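PDB 5IM2: twin-arginine translocation pathway signal, which probably serves as the solute-binding protein of a TRAP transporter, capturing small organic acids outside the cytoplasmic membrane, and holds a copurified benzoate. Local coordinates for residues 187-195 with 224-232; 214-222 with 235-245. All coordinates share one frame; numbering follows the deposited sequence.

Contact 1 (187-195 with 224-232); sequences KGLKMRGPT and GTIDGAALP. With BEZ (benzoic acid), chain B.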
loop_
_atom_site.group_PDB
_atom_site.type_symbol
_atom_site.label_atom_id
_atom_site.label_comp_id
_atom_site.label_asym_id
_atom_site.label_seq_id
_atom_site.Cartn_x
_atom_site.Cartn_y
_atom_site.Cartn_z
ATOM N N LYS A 187 17.785 0.223 -16.747
ATOM C CA LYS A 187 18.851 -0.773 -16.699
ATOM C C LYS A 187 19.922 -0.348 -15.719
ATOM O O LYS A 187 20.485 0.743 -15.843
ATOM C CB LYS A 187 19.471 -0.963 -18.082
ATOM C CG LYS A 187 18.637 -1.748 -19.072
ATOM C CD LYS A 187 19.515 -2.238 -20.220
ATOM C CE LYS A 187 18.701 -2.892 -21.324
ATOM N NZ LYS A 187 19.547 -3.135 -22.528
ATOM N N GLY A 188 20.213 -1.217 -14.755
ATOM C CA GLY A 188 21.291 -1.004 -13.808
ATOM C C GLY A 188 21.023 0.042 -12.751
ATOM O O GLY A 188 21.865 0.225 -11.873
ATOM N N LEU A 189 19.889 0.744 -12.797
ATOM C CA LEU A 189 19.542 1.665 -11.729
ATOM C C LEU A 189 19.160 0.927 -10.461
ATOM O O LEU A 189 18.383 -0.029 -10.486
ATOM C CB LEU A 189 18.372 2.564 -12.116
ATOM C CG LEU A 189 18.567 3.571 -13.255
ATOM C CD1 LEU A 189 17.356 4.512 -13.317
ATOM C CD2 LEU A 189 19.836 4.371 -13.090
ATOM N N LYS A 190 19.684 1.406 -9.338
ATOM C CA LYS A 190 19.286 0.901 -8.027
ATOM C C LYS A 190 17.963 1.551 -7.641
ATOM O O LYS A 190 17.925 2.733 -7.307
ATOM C CB LYS A 190 20.369 1.197 -6.992
ATOM C CG LYS A 190 21.631 0.379 -7.147
ATOM C CD LYS A 190 22.702 0.832 -6.177
ATOM C CE LYS A 190 23.072 2.321 -6.364
ATOM N NZ LYS A 190 24.308 2.733 -5.613
ATOM N N MET A 191 16.877 0.773 -7.684
ATOM C CA MET A 191 15.513 1.267 -7.513
ATOM C C MET A 191 14.851 0.613 -6.311
ATOM O O MET A 191 14.766 -0.614 -6.235
ATOM C CB MET A 191 14.686 0.985 -8.765
ATOM C CG MET A 191 15.140 1.780 -9.976
ATOM S SD MET A 191 14.935 3.588 -9.814
ATOM C CE MET A 191 13.150 3.699 -9.697
ATOM N N ARG A 192 14.296 1.438 -5.428
ATOM C CA ARG A 192 13.569 0.945 -4.259
ATOM C C ARG A 192 12.152 0.504 -4.615
ATOM O O ARG A 192 11.431 1.192 -5.356
ATOM C CB ARG A 192 13.497 2.032 -3.179
ATOM C CG ARG A 192 12.715 1.653 -1.943
ATOM C CD ARG A 192 11.204 1.979 -2.063
ATOM N NE ARG A 192 10.517 1.618 -0.835
ATOM C CZ ARG A 192 9.217 1.805 -0.614
ATOM N NH1 ARG A 192 8.427 2.353 -1.553
ATOM N NH2 ARG A 192 8.715 1.436 0.543
ATOM N N GLY A 193 11.745 -0.627 -4.032
ATOM C CA GLY A 193 10.349 -1.005 -3.980
ATOM C C GLY A 193 9.948 -1.385 -2.568
ATOM O O GLY A 193 10.788 -1.703 -1.717
ATOM N N PRO A 194 8.641 -1.406 -2.301
ATOM C CA PRO A 194 8.166 -1.651 -0.938
ATOM C C PRO A 194 8.047 -3.122 -0.535
ATOM O O PRO A 194 8.120 -3.426 0.661
ATOM C CB PRO A 194 6.786 -0.974 -0.941
ATOM C CG PRO A 194 6.316 -1.098 -2.397
ATOM C CD PRO A 194 7.580 -0.926 -3.199
ATOM N N THR A 195 7.848 -4.021 -1.506
ATOM C CA THR A 195 7.557 -5.421 -1.233
ATOM C C THR A 195 8.244 -6.299 -2.283
ATOM O O THR A 195 8.596 -5.826 -3.360
ATOM C CB THR A 195 6.071 -5.682 -1.296
ATOM O OG1 THR A 195 5.671 -5.538 -2.666
ATOM C CG2 THR A 195 5.301 -4.702 -0.418
ATOM N N GLY A 224 23.125 7.567 -1.197
ATOM C CA GLY A 224 23.320 7.039 -2.534
ATOM C C GLY A 224 23.214 5.537 -2.687
ATOM O O GLY A 224 23.699 5.003 -3.686
ATOM N N THR A 225 22.591 4.822 -1.740
ATOM C CA THR A 225 22.416 3.391 -1.954
ATOM C C THR A 225 21.272 3.092 -2.903
ATOM O O THR A 225 21.108 1.933 -3.312
ATOM C CB THR A 225 22.209 2.638 -0.628
ATOM O OG1 THR A 225 21.141 3.210 0.121
ATOM C CG2 THR A 225 23.504 2.664 0.215
ATOM N N ILE A 226 20.459 4.095 -3.251
ATOM C CA ILE A 226 19.475 3.960 -4.316
ATOM C C ILE A 226 19.534 5.182 -5.220
ATOM O O ILE A 226 19.841 6.296 -4.781
ATOM C CB ILE A 226 18.035 3.754 -3.778
ATOM C CG1 ILE A 226 17.616 4.877 -2.832
ATOM C CG2 ILE A 226 17.911 2.398 -3.107
ATOM C CD1 ILE A 226 16.160 4.756 -2.398
ATOM N N ASP A 227 19.228 4.947 -6.505
ATOM C CA ASP A 227 19.118 5.961 -7.540
ATOM C C ASP A 227 17.702 6.535 -7.645
ATOM O O ASP A 227 17.503 7.587 -8.248
ATOM C CB ASP A 227 19.512 5.346 -8.890
ATOM C CG ASP A 227 20.983 4.909 -8.926
ATOM O OD1 ASP A 227 21.801 5.686 -8.406
ATOM O OD2 ASP A 227 21.328 3.814 -9.469
ATOM N N GLY A 228 16.721 5.839 -7.108
ATOM C CA GLY A 228 15.337 6.217 -7.304
ATOM C C GLY A 228 14.462 5.284 -6.511
ATOM O O GLY A 228 14.942 4.329 -5.880
ATOM N N ALA A 229 13.162 5.584 -6.542
ATOM C CA ALA A 229 12.190 4.861 -5.736
ATOM C C ALA A 229 10.871 4.781 -6.475
ATOM O O ALA A 229 10.467 5.724 -7.163
ATOM C CB ALA A 229 11.937 5.529 -4.379
ATOM N N ALA A 230 10.184 3.667 -6.267
ATOM C CA ALA A 230 8.806 3.511 -6.697
ATOM C C ALA A 230 7.914 3.928 -5.529
ATOM O O ALA A 230 8.021 3.363 -4.445
ATOM C CB ALA A 230 8.554 2.056 -7.095
ATOM N N LEU A 231 7.070 4.938 -5.741
ATOM C CA LEU A 231 6.114 5.426 -4.747
ATOM C C LEU A 231 4.904 5.959 -5.490
ATOM O O LEU A 231 5.065 6.531 -6.573
ATOM C CB LEU A 231 6.662 6.574 -3.903
ATOM C CG LEU A 231 7.866 6.342 -3.020
ATOM C CD1 LEU A 231 8.513 7.654 -2.595
ATOM C CD2 LEU A 231 7.393 5.536 -1.849
ATOM N N PRO A 232 3.715 5.922 -4.889
ATOM C CA PRO A 232 2.624 6.747 -5.420
ATOM C C PRO A 232 2.880 8.222 -5.112
ATOM O O PRO A 232 3.663 8.571 -4.228
ATOM C CB PRO A 232 1.398 6.233 -4.670
ATOM C CG PRO A 232 1.966 5.858 -3.331
ATOM C CD PRO A 232 3.328 5.265 -3.623
HETATM C C BEZ B . 5.499 2.629 0.388
HETATM O O1 BEZ B . 5.778 2.546 -0.842
HETATM O O2 BEZ B . 6.208 2.018 1.222
HETATM C C1 BEZ B . 4.351 3.481 0.841
HETATM C C2 BEZ B . 4.038 3.556 2.195
HETATM C C3 BEZ B . 2.986 4.381 2.596
HETATM C C4 BEZ B . 2.260 5.084 1.650
HETATM C C5 BEZ B . 2.559 4.986 0.305
HETATM C C6 BEZ B . 3.621 4.172 -0.105
#
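A trans first torsion (chi1 178°) and a single bend at chi2 (-88°) bring the Arg192 guanidinium along the neighbouring strand to the carbonyl of Ala230 and on to the ligand. The two strands, 190-193 and 228-232, are parallel neighbours in the six-stranded mixed sheet of one lobe of a DctP-type TRAP solute-binding protein. Their ladder runs from Arg192 N to Gly228 O (3.0 Å) and from Ala230 N to Arg192 O (2.9 Å). At the ladder's start, Asp227 N donates to Lys190 O, while OD2 of Asp227 accepts Lys190 N at 2.9 Å on its anti side, the donor tilted from the carboxylate plane. The Lys190 chain, bent at chi3, passes over Thr225 O and ends with NZ hydrogen-bonded to Gly224 O in the carbonyl plane. On the face of the sheet bearing Met191, SD lies 3.7 Å from Gly228 CA, where a side chain on the glycine would clash. Arg192 forms a bidentate pair with benzoate, NH1 to O1 and NH2 to O2, both 2.7 Å. Met212 O also accepts from NH2, which helps fix the group's rotation. Arg192 NH1 meets Ala230 O at 3.1 Å, only 4° out of the guanidinium plane.

Contact 2 (214-222 with 235-245); sequences LPAIPDALS and VVPSVKVHELT. With BEZ (benzoic acid), chain B.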
loop_
_atom_site.group_PDB
_atom_site.type_symbol
_atom_site.label_atom_id
_atom_site.label_comp_id
_atom_site.label_asym_id
_atom_site.label_seq_id
_atom_site.Cartn_x
_atom_site.Cartn_y
_atom_site.Cartn_z
ATOM N N LEU A 214 9.079 2.762 3.765
ATOM C CA LEU A 214 9.013 4.175 3.403
ATOM C C LEU A 214 9.990 5.044 4.182
ATOM O O LEU A 214 10.704 5.825 3.541
ATOM C CB LEU A 214 7.582 4.692 3.605
ATOM C CG LEU A 214 7.330 6.178 3.273
ATOM C CD1 LEU A 214 7.316 6.438 1.761
ATOM C CD2 LEU A 214 6.022 6.679 3.910
ATOM N N PRO A 215 10.073 4.981 5.524
ATOM C CA PRO A 215 10.886 5.978 6.253
ATOM C C PRO A 215 12.372 5.899 5.954
ATOM O O PRO A 215 13.079 6.882 6.217
ATOM C CB PRO A 215 10.608 5.663 7.730
ATOM C CG PRO A 215 9.385 4.818 7.721
ATOM C CD PRO A 215 9.452 4.034 6.452
ATOM N N ALA A 216 12.851 4.763 5.419
ATOM C CA ALA A 216 14.254 4.551 5.097
ATOM C C ALA A 216 14.669 5.241 3.799
ATOM O O ALA A 216 15.860 5.284 3.490
ATOM C CB ALA A 216 14.527 3.041 5.003
ATOM N N ILE A 217 13.724 5.769 3.024
ATOM C CA ILE A 217 14.028 6.176 1.654
ATOM C C ILE A 217 14.909 7.419 1.645
ATOM O O ILE A 217 15.890 7.453 0.888
ATOM C CB ILE A 217 12.744 6.372 0.831
ATOM C CG1 ILE A 217 12.143 4.998 0.513
ATOM C CG2 ILE A 217 13.028 7.082 -0.486
ATOM C CD1 ILE A 217 10.758 5.059 -0.060
ATOM N N PRO A 218 14.624 8.448 2.455
ATOM C CA PRO A 218 15.502 9.635 2.447
ATOM C C PRO A 218 16.970 9.337 2.732
ATOM O O PRO A 218 17.852 9.827 2.009
ATOM C CB PRO A 218 14.876 10.517 3.540
ATOM C CG PRO A 218 13.462 10.166 3.540
ATOM C CD PRO A 218 13.391 8.697 3.238
ATOM N N ASP A 219 17.268 8.585 3.800
ATOM C CA ASP A 219 18.660 8.287 4.129
ATOM C C ASP A 219 19.314 7.474 3.024
ATOM O O ASP A 219 20.512 7.617 2.774
ATOM C CB ASP A 219 18.747 7.537 5.466
ATOM C CG ASP A 219 20.134 6.905 5.713
ATOM O OD1 ASP A 219 21.014 7.586 6.280
ATOM O OD2 ASP A 219 20.336 5.718 5.359
ATOM N N ALA A 220 18.536 6.644 2.324
ATOM C CA ALA A 220 19.102 5.877 1.222
ATOM C C ALA A 220 19.332 6.748 -0.009
ATOM O O ALA A 220 20.370 6.627 -0.678
ATOM C CB ALA A 220 18.196 4.700 0.889
ATOM N N LEU A 221 18.394 7.638 -0.321
ATOM C CA LEU A 221 18.625 8.576 -1.411
ATOM C C LEU A 221 19.853 9.433 -1.127
ATOM O O LEU A 221 20.681 9.664 -2.016
ATOM C CB LEU A 221 17.385 9.447 -1.646
ATOM C CG LEU A 221 16.250 8.842 -2.502
ATOM C CD1 LEU A 221 15.064 9.781 -2.531
ATOM C CD2 LEU A 221 16.654 8.516 -3.923
ATOM N N SER A 222 20.018 9.876 0.118
ATOM C CA SER A 222 21.083 10.829 0.407
ATOM C C SER A 222 22.447 10.166 0.456
ATOM O O SER A 222 23.437 10.749 -0.004
ATOM C CB SER A 222 20.790 11.537 1.729
ATOM O OG SER A 222 19.659 12.368 1.593
ATOM N N VAL A 235 2.344 10.161 -1.227
ATOM C CA VAL A 235 3.246 10.062 -0.079
ATOM C C VAL A 235 4.506 10.870 -0.281
ATOM O O VAL A 235 5.232 11.117 0.694
ATOM C CB VAL A 235 3.586 8.584 0.202
ATOM C CG1 VAL A 235 4.522 8.002 -0.846
ATOM C CG2 VAL A 235 4.136 8.427 1.622
ATOM N N VAL A 236 4.757 11.330 -1.500
ATOM C CA VAL A 236 6.069 11.880 -1.841
ATOM C C VAL A 236 6.427 13.061 -0.946
ATOM O O VAL A 236 7.561 13.105 -0.436
ATOM C CB VAL A 236 6.097 12.235 -3.337
ATOM C CG1 VAL A 236 7.155 13.301 -3.699
ATOM C CG2 VAL A 236 6.257 10.998 -4.155
ATOM N N PRO A 237 5.554 14.044 -0.733
ATOM C CA PRO A 237 5.959 15.183 0.099
ATOM C C PRO A 237 6.210 14.832 1.554
ATOM O O PRO A 237 6.948 15.568 2.218
ATOM C CB PRO A 237 4.788 16.162 -0.029
ATOM C CG PRO A 237 3.947 15.657 -1.142
ATOM C CD PRO A 237 4.204 14.214 -1.306
ATOM N N SER A 238 5.618 13.759 2.084
ATOM C CA SER A 238 5.795 13.435 3.495
ATOM C C SER A 238 7.217 12.993 3.795
ATOM O O SER A 238 7.647 13.112 4.947
ATOM C CB SER A 238 4.804 12.341 3.941
ATOM O OG SER A 238 5.250 11.028 3.556
ATOM N N VAL A 239 7.932 12.485 2.789
ATOM C CA VAL A 239 9.335 12.095 2.901
ATOM C C VAL A 239 10.236 13.012 2.089
ATOM O O VAL A 239 11.405 12.687 1.856
ATOM C CB VAL A 239 9.548 10.623 2.503
ATOM C CG1 VAL A 239 9.097 9.724 3.631
ATOM C CG2 VAL A 239 8.831 10.257 1.178
ATOM N N LYS A 240 9.711 14.155 1.653
ATOM C CA LYS A 240 10.474 15.180 0.952
ATOM C C LYS A 240 11.210 14.573 -0.237
ATOM O O LYS A 240 12.340 14.937 -0.557
ATOM C CB LYS A 240 11.423 15.908 1.921
ATOM C CG LYS A 240 10.710 16.712 3.022
ATOM C CD LYS A 240 10.352 15.850 4.237
ATOM C CE LYS A 240 11.570 15.535 5.110
ATOM N NZ LYS A 240 11.386 14.304 5.947
ATOM N N VAL A 241 10.552 13.625 -0.911
ATOM C CA VAL A 241 11.192 12.975 -2.057
ATOM C C VAL A 241 11.224 13.896 -3.273
ATOM O O VAL A 241 12.115 13.760 -4.127
ATOM C CB VAL A 241 10.502 11.627 -2.351
ATOM C CG1 VAL A 241 10.632 11.229 -3.831
ATOM C CG2 VAL A 241 11.131 10.555 -1.472
ATOM N N HIS A 242 10.316 14.867 -3.358
ATOM C CA HIS A 242 10.410 15.850 -4.429
ATOM C C HIS A 242 11.621 16.759 -4.258
ATOM O O HIS A 242 12.026 17.416 -5.222
ATOM C CB HIS A 242 9.136 16.690 -4.494
ATOM C CG HIS A 242 8.888 17.509 -3.267
ATOM N ND1 HIS A 242 8.667 16.947 -2.029
ATOM C CD2 HIS A 242 8.816 18.848 -3.092
ATOM C CE1 HIS A 242 8.471 17.905 -1.144
ATOM N NE2 HIS A 242 8.557 19.070 -1.762
ATOM N N GLU A 243 12.195 16.825 -3.057
ATOM C CA GLU A 243 13.419 17.592 -2.862
ATOM C C GLU A 243 14.666 16.762 -3.116
ATOM O O GLU A 243 15.729 17.333 -3.395
ATOM C CB GLU A 243 13.455 18.163 -1.442
ATOM C CG GLU A 243 12.391 19.223 -1.204
ATOM C CD GLU A 243 12.266 19.630 0.258
ATOM O OE1 GLU A 243 13.139 19.248 1.060
ATOM O OE2 GLU A 243 11.291 20.329 0.608
ATOM N N LEU A 244 14.547 15.433 -3.051
ATOM C CA LEU A 244 15.678 14.520 -3.190
ATOM C C LEU A 244 15.769 13.874 -4.569
ATOM O O LEU A 244 16.743 13.155 -4.832
ATOM C CB LEU A 244 15.588 13.423 -2.111
ATOM C CG LEU A 244 15.537 13.944 -0.664
ATOM C CD1 LEU A 244 15.057 12.898 0.323
ATOM C CD2 LEU A 244 16.917 14.435 -0.259
ATOM N N THR A 245 14.785 14.095 -5.442
ATOM C CA THR A 245 14.767 13.530 -6.791
ATOM C C THR A 245 14.344 14.634 -7.750
ATOM O O THR A 245 13.756 15.635 -7.340
ATOM C CB THR A 245 13.821 12.306 -6.912
ATOM O OG1 THR A 245 12.479 12.674 -6.579
ATOM C CG2 THR A 245 14.266 11.146 -6.023
HETATM C C BEZ B . 5.499 2.629 0.388
HETATM O O1 BEZ B . 5.778 2.546 -0.842
HETATM O O2 BEZ B . 6.208 2.018 1.222
HETATM C C1 BEZ B . 4.351 3.481 0.841
HETATM C C2 BEZ B . 4.038 3.556 2.195
HETATM C C3 BEZ B . 2.986 4.381 2.596
HETATM C C4 BEZ B . 2.260 5.084 1.650
HETATM C C5 BEZ B . 2.559 4.986 0.305
HETATM C C6 BEZ B . 3.621 4.172 -0.105
#
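Leu214 and Val235 lie alongside one another, pointing opposite ways, and CD2 of Leu214 is pushed to 3.4 Å from CG2 of Val235, a tightly packed methyl pair. With chi1 at 180°, the Leu214 CG lies opposite the backbone N and 4.0 Å from Val239 CG1, while its CB remains 3.8 Å from benzoate O2. Val235 holds CG1 between its backbone N and carbonyl carbon (chi1 72°); CG2 is thereby given to the leucine, and CB and CG1 to the benzoate ring. An alanine at Leu214 is likely to leave Val235 CG2 and Val239 CG1 without their apolar partner and open a gap beside the ligand. Helix 217-222 here packs on the irregular 235-245 connection, a 3-10 turn followed by a short, weakly bonded helix, in the helical layer over the sheet of this lobe. Pro218 sets CG across Val239, its CB meeting CD1 of Leu244. Further along, CD1 of Leu221 touches both Leu244 CB (3.7 Å) and Thr245 CG2 (3.8 Å), with Val241 CG2 close by. Thr245 is held by its OG1, which donates to Val241 O from above the carbonyl plane, while Leu244 N reaches the same oxygen from the opposite face.

In the fold
The segments of contacts 1 and 2 alternate along the chain: helix 217-223 leads into strand 228-232, which in turn leads into the 235-245 region. Their centres are 11 Å apart, and the helical layer of contact 2 lies against the sheet of contact 1. Ile217 CD1 comes within 3.5 Å of Arg192 NE, and Leu214 CD1 lies 3.7 Å from Leu231 CD2; Val241 also touches Leu231. Both contacts end at the benzoate pocket, contact 1 giving the carboxylate its arginine and contact 2 adding apolar walls. Tyr118 links them further, its OH bonding both the ligand and the backbone N of Leu214.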